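Local coordinates for putative glycosyltransferase (Mannosyltransferase) involved in glycosylating the PBCV-1 major capsid protein (Paramecium bursaria Chlorella virus 1, PDB 2P6W), which binds manganese and UDP-glucose through this N-terminal domain and probably transfers a sugar in building the glycans of the viral major capsid protein, at residues I8-G13 against L77-D82; F57-I62 against I120-K125; G116-N121 against Y152-V157. All coordinates share one frame; numbering follows the deposited sequence.

Interaction 1: I8-G13 against L77-D82; sequences ITILSG and LWLDSD. With MN (manganese (II) ion), chain B.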
loop_
_atom_site.group_PDB
_atom_site.type_symbol
_atom_site.label_atom_id
_atom_site.label_comp_id
_atom_site.label_asym_id
_atom_site.label_seq_id
_atom_site.Cartn_x
_atom_site.Cartn_y
_atom_site.Cartn_z
ATOM N N ILE A 8 3.935 1.861 -13.896
ATOM C CA ILE A 8 3.607 1.738 -12.471
ATOM C C ILE A 8 4.646 2.457 -11.622
ATOM O O ILE A 8 5.845 2.319 -11.873
ATOM C CB ILE A 8 3.547 0.260 -12.074
ATOM C CG1 ILE A 8 2.363 -0.411 -12.770
ATOM C CG2 ILE A 8 3.461 0.077 -10.526
ATOM C CD1 ILE A 8 2.448 -1.941 -12.798
ATOM N N THR A 9 4.182 3.217 -10.622
ATOM C CA THR A 9 5.056 3.831 -9.628
ATOM C C THR A 9 4.690 3.245 -8.281
ATOM O O THR A 9 3.546 3.381 -7.841
ATOM C CB THR A 9 4.850 5.358 -9.568
ATOM O OG1 THR A 9 5.305 5.938 -10.798
ATOM C CG2 THR A 9 5.606 5.999 -8.389
ATOM N N ILE A 10 5.638 2.568 -7.647
ATOM C CA ILE A 10 5.414 2.088 -6.293
ATOM C C ILE A 10 5.859 3.190 -5.363
ATOM O O ILE A 10 6.914 3.794 -5.578
ATOM C CB ILE A 10 6.176 0.776 -6.008
ATOM C CG1 ILE A 10 5.789 -0.263 -7.069
ATOM C CG2 ILE A 10 5.900 0.286 -4.558
ATOM C CD1 ILE A 10 6.333 -1.649 -6.852
ATOM N N LEU A 11 5.052 3.443 -4.341
ATOM C CA LEU A 11 5.398 4.465 -3.352
ATOM C C LEU A 11 5.235 3.934 -1.943
ATOM O O LEU A 11 4.394 3.076 -1.662
ATOM C CB LEU A 11 4.590 5.759 -3.536
ATOM C CG LEU A 11 3.070 5.631 -3.434
ATOM C CD1 LEU A 11 2.470 6.845 -2.752
ATOM C CD2 LEU A 11 2.458 5.461 -4.806
ATOM N N SER A 12 6.059 4.483 -1.051
ATOM C CA SER A 12 5.994 4.148 0.361
ATOM C C SER A 12 6.697 5.251 1.107
ATOM O O SER A 12 7.005 6.312 0.526
ATOM C CB SER A 12 6.680 2.802 0.625
ATOM O OG SER A 12 6.438 2.330 1.953
ATOM N N GLY A 13 6.977 5.010 2.382
ATOM C CA GLY A 13 7.731 5.988 3.165
ATOM C C GLY A 13 7.854 5.512 4.579
ATOM O O GLY A 13 7.099 4.634 5.006
ATOM N N LEU A 77 1.011 2.516 -6.765
ATOM C CA LEU A 77 0.849 1.390 -5.854
ATOM C C LEU A 77 1.432 1.802 -4.505
ATOM O O LEU A 77 2.645 1.940 -4.376
ATOM C CB LEU A 77 1.566 0.146 -6.414
ATOM C CG LEU A 77 1.641 -1.059 -5.472
ATOM C CD1 LEU A 77 0.242 -1.469 -4.994
ATOM C CD2 LEU A 77 2.336 -2.228 -6.141
ATOM N N TRP A 78 0.568 2.010 -3.513
ATOM C CA TRP A 78 1.020 2.285 -2.147
ATOM C C TRP A 78 1.345 0.971 -1.439
ATOM O O TRP A 78 0.513 0.065 -1.462
ATOM C CB TRP A 78 -0.082 2.996 -1.332
ATOM C CG TRP A 78 0.287 3.009 0.113
ATOM C CD1 TRP A 78 -0.121 2.135 1.085
ATOM C CD2 TRP A 78 1.234 3.887 0.740
ATOM N NE1 TRP A 78 0.504 2.424 2.278
ATOM C CE2 TRP A 78 1.331 3.502 2.095
ATOM C CE3 TRP A 78 2.005 4.969 0.288
ATOM C CZ2 TRP A 78 2.179 4.154 3.004
ATOM C CZ3 TRP A 78 2.841 5.631 1.200
ATOM C CH2 TRP A 78 2.925 5.212 2.539
ATOM N N LEU A 79 2.522 0.886 -0.811
ATOM C CA LEU A 79 2.862 -0.218 0.097
ATOM C C LEU A 79 3.249 0.339 1.455
ATOM O O LEU A 79 4.124 1.227 1.540
ATOM C CB LEU A 79 4.073 -0.999 -0.434
ATOM C CG LEU A 79 3.954 -1.612 -1.823
ATOM C CD1 LEU A 79 5.252 -2.341 -2.160
ATOM C CD2 LEU A 79 2.743 -2.527 -1.986
ATOM N N ASP A 80 2.629 -0.174 2.522
ATOM C CA ASP A 80 3.063 0.171 3.891
ATOM C C ASP A 80 4.547 -0.145 4.022
ATOM O O ASP A 80 5.054 -1.050 3.349
ATOM C CB ASP A 80 2.341 -0.679 4.942
ATOM C CG ASP A 80 0.920 -0.222 5.216
ATOM O OD1 ASP A 80 0.458 0.757 4.592
ATOM O OD2 ASP A 80 0.267 -0.865 6.071
ATOM N N SER A 81 5.245 0.556 4.905
ATOM C CA SER A 81 6.650 0.227 5.149
ATOM C C SER A 81 6.834 -1.129 5.840
ATOM O O SER A 81 7.969 -1.621 5.960
ATOM C CB SER A 81 7.341 1.334 5.960
ATOM O OG SER A 81 6.628 1.578 7.167
ATOM N N ASP A 82 5.731 -1.748 6.258
ATOM C CA ASP A 82 5.783 -3.089 6.833
ATOM C C ASP A 82 5.392 -4.163 5.781
ATOM O O ASP A 82 5.101 -5.311 6.114
ATOM C CB ASP A 82 4.931 -3.157 8.087
ATOM C CG ASP A 82 3.611 -2.418 7.942
ATOM O OD1 ASP A 82 3.530 -1.235 8.360
ATOM O OD2 ASP A 82 2.654 -3.005 7.411
HETATM MN MN MN B . 0.685 -2.379 7.541
#
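Ser-12 and Trp-78 meet the opposing strand through first torsions that set Ser-12 OG and Trp-78 CG anti to their backbone N (chi1 -170° and 168°). Ser-12 OG thereby donates to Leu-79 O at 2.6 Å, while the indole comes obliquely against strand 8-13, CZ3 3.6 Å from Ser-12 CA. Leu-11 crosses Trp-78 at about a right angle and brings CD1 to the indole edge, in the ring plane, 3.6 Å from CE3. The strands run parallel: Leu-77 N donates to Thr-9 O, Leu-11 N to Leu-77 O, and Leu-79 N to Leu-11 O. On the face packed by helix 20-36, Ile-10 lies side by side with Leu-77, and its CG2 touches Leu-79 CD1 at 3.6 Å. Past the strand, Trp-78 NE1 donates in its ring plane to the anti lone pair of Asp-80 OD1 (2.9 Å), a second-shell bond that, with the salt bridge from Arg-59, probably steadies the carboxylate whose OD2 binds manganese. Asp-82 OD2 binds the same ion at 2.1 Å, as does His-195. Asp-80 and Asp-82, both on the metal just past a strand, are the DxD motif of the GT-A glycosyltransferase fold, beside Gly-13 and Ser-81 of the UDP site.

Interaction 2: F57-I62 against I120-K125; sequences FRRSWI and INTGVK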
loop_
_atom_site.group_PDB
_atom_site.type_symbol
_atom_site.label_atom_id
_atom_site.label_comp_id
_atom_site.label_asym_id
_atom_site.label_seq_id
_atom_site.Cartn_x
_atom_site.Cartn_y
_atom_site.Cartn_z
ATOM N N PHE A 57 -3.334 8.441 7.428
ATOM C CA PHE A 57 -3.798 9.165 6.243
ATOM C C PHE A 57 -2.662 9.648 5.358
ATOM O O PHE A 57 -2.892 9.992 4.202
ATOM C CB PHE A 57 -4.640 10.370 6.639
ATOM C CG PHE A 57 -6.105 10.066 6.812
ATOM C CD1 PHE A 57 -6.964 10.121 5.706
ATOM C CD2 PHE A 57 -6.633 9.768 8.072
ATOM C CE1 PHE A 57 -8.324 9.860 5.848
ATOM C CE2 PHE A 57 -8.008 9.502 8.224
ATOM C CZ PHE A 57 -8.848 9.562 7.097
ATOM N N ARG A 58 -1.446 9.688 5.904
ATOM C CA ARG A 58 -0.325 10.290 5.172
ATOM C C ARG A 58 -0.084 9.693 3.778
ATOM O O ARG A 58 0.381 10.404 2.882
ATOM C CB ARG A 58 0.970 10.290 5.993
ATOM C CG ARG A 58 1.967 11.318 5.468
ATOM C CD ARG A 58 3.090 11.594 6.435
ATOM N NE ARG A 58 3.746 12.867 6.114
ATOM C CZ ARG A 58 5.041 13.007 5.841
ATOM N NH1 ARG A 58 5.851 11.966 5.874
ATOM N NH2 ARG A 58 5.526 14.209 5.563
ATOM N N ARG A 59 -0.410 8.413 3.578
ATOM C CA ARG A 59 -0.286 7.787 2.252
ATOM C C ARG A 59 -1.019 8.578 1.143
ATOM O O ARG A 59 -0.571 8.612 -0.006
ATOM C CB ARG A 59 -0.796 6.357 2.300
ATOM C CG ARG A 59 -2.258 6.247 2.607
ATOM C CD ARG A 59 -2.605 4.806 3.007
ATOM N NE ARG A 59 -2.124 4.565 4.361
ATOM C CZ ARG A 59 -1.987 3.364 4.910
ATOM N NH1 ARG A 59 -2.289 2.280 4.211
ATOM N NH2 ARG A 59 -1.533 3.254 6.156
ATOM N N SER A 60 -2.140 9.212 1.493
ATOM C CA SER A 60 -2.932 9.962 0.514
ATOM C C SER A 60 -2.352 11.353 0.239
ATOM O O SER A 60 -2.785 12.055 -0.691
ATOM C CB SER A 60 -4.394 10.056 0.961
ATOM O OG SER A 60 -4.964 8.765 1.039
ATOM N N TRP A 61 -1.389 11.757 1.071
ATOM C CA TRP A 61 -0.586 12.946 0.811
ATOM C C TRP A 61 0.659 12.563 0.002
ATOM O O TRP A 61 1.019 13.255 -0.965
ATOM C CB TRP A 61 -0.207 13.618 2.135
ATOM C CG TRP A 61 0.626 14.868 2.002
ATOM C CD1 TRP A 61 0.174 16.134 1.811
ATOM C CD2 TRP A 61 2.052 14.949 2.077
ATOM N NE1 TRP A 61 1.237 17.013 1.748
ATOM C CE2 TRP A 61 2.400 16.304 1.896
ATOM C CE3 TRP A 61 3.080 14.000 2.231
ATOM C CZ2 TRP A 61 3.727 16.745 1.903
ATOM C CZ3 TRP A 61 4.399 14.445 2.251
ATOM C CH2 TRP A 61 4.707 15.807 2.076
ATOM N N ILE A 62 1.301 11.458 0.387
ATOM C CA ILE A 62 2.514 10.968 -0.308
ATOM C C ILE A 62 2.245 10.640 -1.784
ATOM O O ILE A 62 3.115 10.836 -2.647
ATOM C CB ILE A 62 3.165 9.767 0.426
ATOM C CG1 ILE A 62 3.576 10.169 1.843
ATOM C CG2 ILE A 62 4.381 9.174 -0.361
ATOM C CD1 ILE A 62 3.906 8.975 2.708
ATOM N N ILE A 120 -11.643 -4.269 3.811
ATOM C CA ILE A 120 -10.427 -4.153 2.995
ATOM C C ILE A 120 -9.235 -3.825 3.884
ATOM O O ILE A 120 -9.386 -3.227 4.967
ATOM C CB ILE A 120 -10.553 -3.104 1.834
ATOM C CG1 ILE A 120 -10.859 -1.695 2.380
ATOM C CG2 ILE A 120 -11.626 -3.521 0.853
ATOM C CD1 ILE A 120 -10.800 -0.572 1.328
ATOM N N ASN A 121 -8.046 -4.214 3.415
ATOM C CA ASN A 121 -6.817 -3.810 4.079
ATOM C C ASN A 121 -5.989 -3.001 3.089
ATOM O O ASN A 121 -5.545 -3.540 2.068
ATOM C CB ASN A 121 -6.064 -5.052 4.548
ATOM C CG ASN A 121 -4.772 -4.716 5.237
ATOM O OD1 ASN A 121 -3.861 -4.129 4.638
ATOM N ND2 ASN A 121 -4.648 -5.147 6.494
ATOM N N THR A 122 -5.789 -1.711 3.393
ATOM C CA THR A 122 -5.171 -0.799 2.428
ATOM C C THR A 122 -3.658 -0.666 2.605
ATOM O O THR A 122 -3.056 0.289 2.109
ATOM C CB THR A 122 -5.833 0.600 2.453
ATOM O OG1 THR A 122 -5.849 1.096 3.796
ATOM C CG2 THR A 122 -7.269 0.546 1.875
ATOM N N GLY A 123 -3.047 -1.658 3.261
ATOM C CA GLY A 123 -1.585 -1.730 3.367
ATOM C C GLY A 123 -0.943 -1.908 1.993
ATOM O O GLY A 123 0.241 -1.611 1.798
ATOM N N VAL A 124 -1.736 -2.418 1.050
ATOM C CA VAL A 124 -1.385 -2.505 -0.380
ATOM C C VAL A 124 -2.598 -1.971 -1.140
ATOM O O VAL A 124 -3.705 -2.481 -0.950
ATOM C CB VAL A 124 -1.136 -3.966 -0.827
ATOM C CG1 VAL A 124 -0.778 -3.999 -2.300
ATOM C CG2 VAL A 124 0.016 -4.582 -0.004
ATOM N N LYS A 125 -2.394 -0.946 -1.970
ATOM C CA LYS A 125 -3.523 -0.248 -2.600
ATOM C C LYS A 125 -3.071 0.318 -3.934
ATOM O O LYS A 125 -2.111 1.101 -3.992
ATOM C CB LYS A 125 -4.009 0.903 -1.697
ATOM C CG LYS A 125 -5.149 1.729 -2.267
ATOM C CD LYS A 125 -5.570 2.870 -1.321
ATOM C CE LYS A 125 -4.525 3.989 -1.254
ATOM N NZ LYS A 125 -5.136 5.250 -0.628
HETATM O O HOH W 1 -2.578 6.655 -1.256
#
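Arg-59, a residue of the UDP-glucose site in this GT-A domain, reaches from helix 59-69 to Thr-122, in the turn that leads into strand 124-128. Its NH1 lies 3.0 Å from Thr-122 O, which sits at the edge of the guanidinium, near its plane. The same NH1 forms a salt bridge to the metal ligand Asp-80, and a bend at chi3 (75°) accompanies the bond that Arg-59 NE donates to His-56 O. Held at NE and NH1, the guanidinium probably keeps a fixed rotation beside the nucleotide-sugar site.

The turn that presents Thr-122 O is shaped by Asn-121, whose OD1 accepts from Gly-123 N at 2.9 Å, an Asx turn. Thr-122 OG1 is hydrogen-bonded to Glu-153.

The second link runs through Lys-125. Its chain leaves the strand with CG anti to the backbone N (chi1 178°) and bends at chi3, and NZ donates to a water at 3.0 Å. That water gives a weak bond to Arg-59 O at 3.1 Å, bridging helix and strand. Ser-60 OG stands 3.9 Å from Lys-125 NZ, and both groups bind Glu-135, the hydroxyl by a hydrogen bond and the ammonium by a salt bridge. Glu-153 forms a second salt bridge to NZ. These two carboxylates probably offset the like charges of Arg-59 NE and Lys-125 NZ, which lie 5.9 Å apart in a buried setting.

The contact lies where helix 59-69 faces the sheet. Ser-60 packs on helices 132-140 and 153-164, Arg-59 and Ile-62 on Trp-78 of strand 75-79, and backbone bonds join Lys-125 to Trp-78 of that strand and Gly-123 to Asp-80 just beyond it.

Interaction 3: G116-N121 against Y152-V157; sequences GSYPIN and YEQKTV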
loop_
_atom_site.group_PDB
_atom_site.type_symbol
_atom_site.label_atom_id
_atom_site.label_comp_id
_atom_site.label_asym_id
_atom_site.label_seq_id
_atom_site.Cartn_x
_atom_site.Cartn_y
_atom_site.Cartn_z
ATOM N N GLY A 116 -9.341 -10.975 9.588
ATOM C CA GLY A 116 -9.061 -9.548 9.781
ATOM C C GLY A 116 -10.118 -8.845 10.609
ATOM O O GLY A 116 -10.809 -9.487 11.400
ATOM N N SER A 117 -10.251 -7.529 10.434
ATOM C CA SER A 117 -11.275 -6.803 11.192
ATOM C C SER A 117 -12.017 -5.781 10.337
ATOM O O SER A 117 -12.873 -5.080 10.842
ATOM C CB SER A 117 -10.664 -6.113 12.407
ATOM O OG SER A 117 -9.590 -5.304 11.995
ATOM N N TYR A 118 -11.710 -5.729 9.045
ATOM C CA TYR A 118 -12.326 -4.731 8.155
ATOM C C TYR A 118 -12.477 -5.301 6.725
ATOM O O TYR A 118 -11.725 -6.213 6.325
ATOM C CB TYR A 118 -11.492 -3.434 8.181
ATOM C CG TYR A 118 -12.291 -2.242 7.689
ATOM C CD1 TYR A 118 -13.334 -1.719 8.461
ATOM C CD2 TYR A 118 -12.044 -1.672 6.445
ATOM C CE1 TYR A 118 -14.093 -0.649 8.011
ATOM C CE2 TYR A 118 -12.793 -0.590 5.991
ATOM C CZ TYR A 118 -13.820 -0.092 6.781
ATOM O OH TYR A 118 -14.594 0.951 6.325
ATOM N N PRO A 119 -13.498 -4.835 5.959
ATOM C CA PRO A 119 -13.650 -5.430 4.621
ATOM C C PRO A 119 -12.482 -5.291 3.637
ATOM O O PRO A 119 -12.372 -6.109 2.722
ATOM C CB PRO A 119 -14.890 -4.735 4.054
ATOM C CG PRO A 119 -15.668 -4.330 5.268
ATOM C CD PRO A 119 -14.613 -3.919 6.285
ATOM N N ILE A 120 -11.643 -4.269 3.811
ATOM C CA ILE A 120 -10.427 -4.153 2.995
ATOM C C ILE A 120 -9.235 -3.825 3.884
ATOM O O ILE A 120 -9.386 -3.227 4.967
ATOM C CB ILE A 120 -10.553 -3.104 1.834
ATOM C CG1 ILE A 120 -10.859 -1.695 2.380
ATOM C CG2 ILE A 120 -11.626 -3.521 0.853
ATOM C CD1 ILE A 120 -10.800 -0.572 1.328
ATOM N N ASN A 121 -8.046 -4.214 3.415
ATOM C CA ASN A 121 -6.817 -3.810 4.079
ATOM C C ASN A 121 -5.989 -3.001 3.089
ATOM O O ASN A 121 -5.545 -3.540 2.068
ATOM C CB ASN A 121 -6.064 -5.052 4.548
ATOM C CG ASN A 121 -4.772 -4.716 5.237
ATOM O OD1 ASN A 121 -3.861 -4.129 4.638
ATOM N ND2 ASN A 121 -4.648 -5.147 6.494
ATOM N N TYR A 152 -9.376 4.803 9.737
ATOM C CA TYR A 152 -8.778 6.002 9.108
ATOM C C TYR A 152 -8.892 5.986 7.579
ATOM O O TYR A 152 -10.009 5.935 7.071
ATOM C CB TYR A 152 -7.326 6.198 9.576
ATOM C CG TYR A 152 -7.171 6.084 11.068
ATOM C CD1 TYR A 152 -7.888 6.899 11.919
ATOM C CD2 TYR A 152 -6.290 5.147 11.626
ATOM C CE1 TYR A 152 -7.739 6.806 13.296
ATOM C CE2 TYR A 152 -6.136 5.044 13.005
ATOM C CZ TYR A 152 -6.860 5.878 13.827
ATOM O OH TYR A 152 -6.724 5.778 15.198
ATOM N N GLU A 153 -7.785 6.081 6.842
ATOM C CA GLU A 153 -7.865 6.107 5.369
ATOM C C GLU A 153 -8.532 4.844 4.846
ATOM O O GLU A 153 -9.174 4.845 3.795
ATOM C CB GLU A 153 -6.469 6.286 4.739
ATOM C CG GLU A 153 -6.375 5.991 3.232
ATOM C CD GLU A 153 -6.085 4.523 2.924
ATOM O OE1 GLU A 153 -5.981 3.710 3.878
ATOM O OE2 GLU A 153 -5.940 4.176 1.724
ATOM N N GLN A 154 -8.374 3.748 5.579
ATOM C CA GLN A 154 -8.936 2.475 5.142
ATOM C C GLN A 154 -10.465 2.526 5.148
ATOM O O GLN A 154 -11.130 2.050 4.223
ATOM C CB GLN A 154 -8.425 1.385 6.076
ATOM C CG GLN A 154 -8.864 -0.004 5.727
ATOM C CD GLN A 154 -8.090 -1.022 6.535
ATOM O OE1 GLN A 154 -6.946 -1.336 6.217
ATOM N NE2 GLN A 154 -8.714 -1.551 7.582
ATOM N N LYS A 155 -11.024 3.104 6.217
ATOM C CA LYS A 155 -12.456 3.318 6.314
ATOM C C LYS A 155 -12.929 4.365 5.298
ATOM O O LYS A 155 -14.016 4.252 4.725
ATOM C CB LYS A 155 -12.820 3.753 7.742
ATOM C CG LYS A 155 -14.270 4.221 7.866
ATOM C CD LYS A 155 -14.845 4.062 9.283
ATOM C CE LYS A 155 -14.020 4.775 10.342
ATOM N NZ LYS A 155 -14.688 4.537 11.675
ATOM N N THR A 156 -12.093 5.375 5.056
ATOM C CA THR A 156 -12.482 6.448 4.140
ATOM C C THR A 156 -12.578 5.917 2.714
ATOM O O THR A 156 -13.523 6.226 1.979
ATOM C CB THR A 156 -11.501 7.615 4.221
ATOM O OG1 THR A 156 -11.397 8.012 5.599
ATOM C CG2 THR A 156 -11.988 8.783 3.341
ATOM N N VAL A 157 -11.594 5.128 2.308
ATOM C CA VAL A 157 -11.671 4.497 1.002
ATOM C C VAL A 157 -12.924 3.623 0.889
ATOM O O VAL A 157 -13.699 3.753 -0.061
ATOM C CB VAL A 157 -10.376 3.689 0.698
ATOM C CG1 VAL A 157 -10.572 2.786 -0.531
ATOM C CG2 VAL A 157 -9.228 4.633 0.447
#
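Tyr-118 and Gln-154 run antiparallel, side by side, phenol ring and amide planes 19° apart. Gln-154 CG is anti to the backbone N (chi1 -177°) and the chain beyond it is extended, which carries the amide from helix 153-164 alongside the tyrosine. There NE2 comes within 3.4 Å of Tyr-118 CB, and Gln-154 CG within 3.7 Å of Tyr-118 CD2. The amide is flanked as well by the main chain of the loop: Ile-120 O stands over its plane, almost directly above CD at 3.0 Å, a position in which it makes no hydrogen bond with NE2. Gln-154 OE1 instead accepts from the backbone N of Thr-122 and lies 3.3 Å from Asn-121 CA.

At the far end of the ring Tyr-118 crosses Lys-155 at about a right angle. Its OH rests 3.2 Å from Lys-155 CA and is hydrogen-bonded to Glu-159, one turn further along the helix. Ile-120 meets Val-157 at a similar angle, CD1 to CG1 at 3.8 Å. Glu-112 accepts from the backbone N of Ser-117 and Tyr-118 and from Asn-121 ND2.

This is loop-on-helix packing in the outer part of the GT-A domain: the connection between strands 107-110 and 124-128 lies on helix 153-164, with Asn-121 near the manganese ligand His-195.

Interactions 1 and 2 are buried near the middle of the domain, whereas interaction 3 is only partly buried and farther out. The first two meet on one sheet: strands 75-79 and 124-128 are neighbours, and Trp-78 N to Lys-125 O (2.9 Å) joins them. Interactions 2 and 3 share Ile-120 and Asn-121, and Glu-153, on the helix of interaction 3, hydrogen-bonds Thr-122 and forms a salt bridge with Lys-125 of interaction 2. Centres of interactions 1 and 3 lie about 17 Å apart. Chemistry changes accordingly: strand pairing and apolar packing that lead up to the metal-binding aspartates in 8-13/77-82, charge and water in 57-62/120-125, and van der Waals contact in 116-121/152-157.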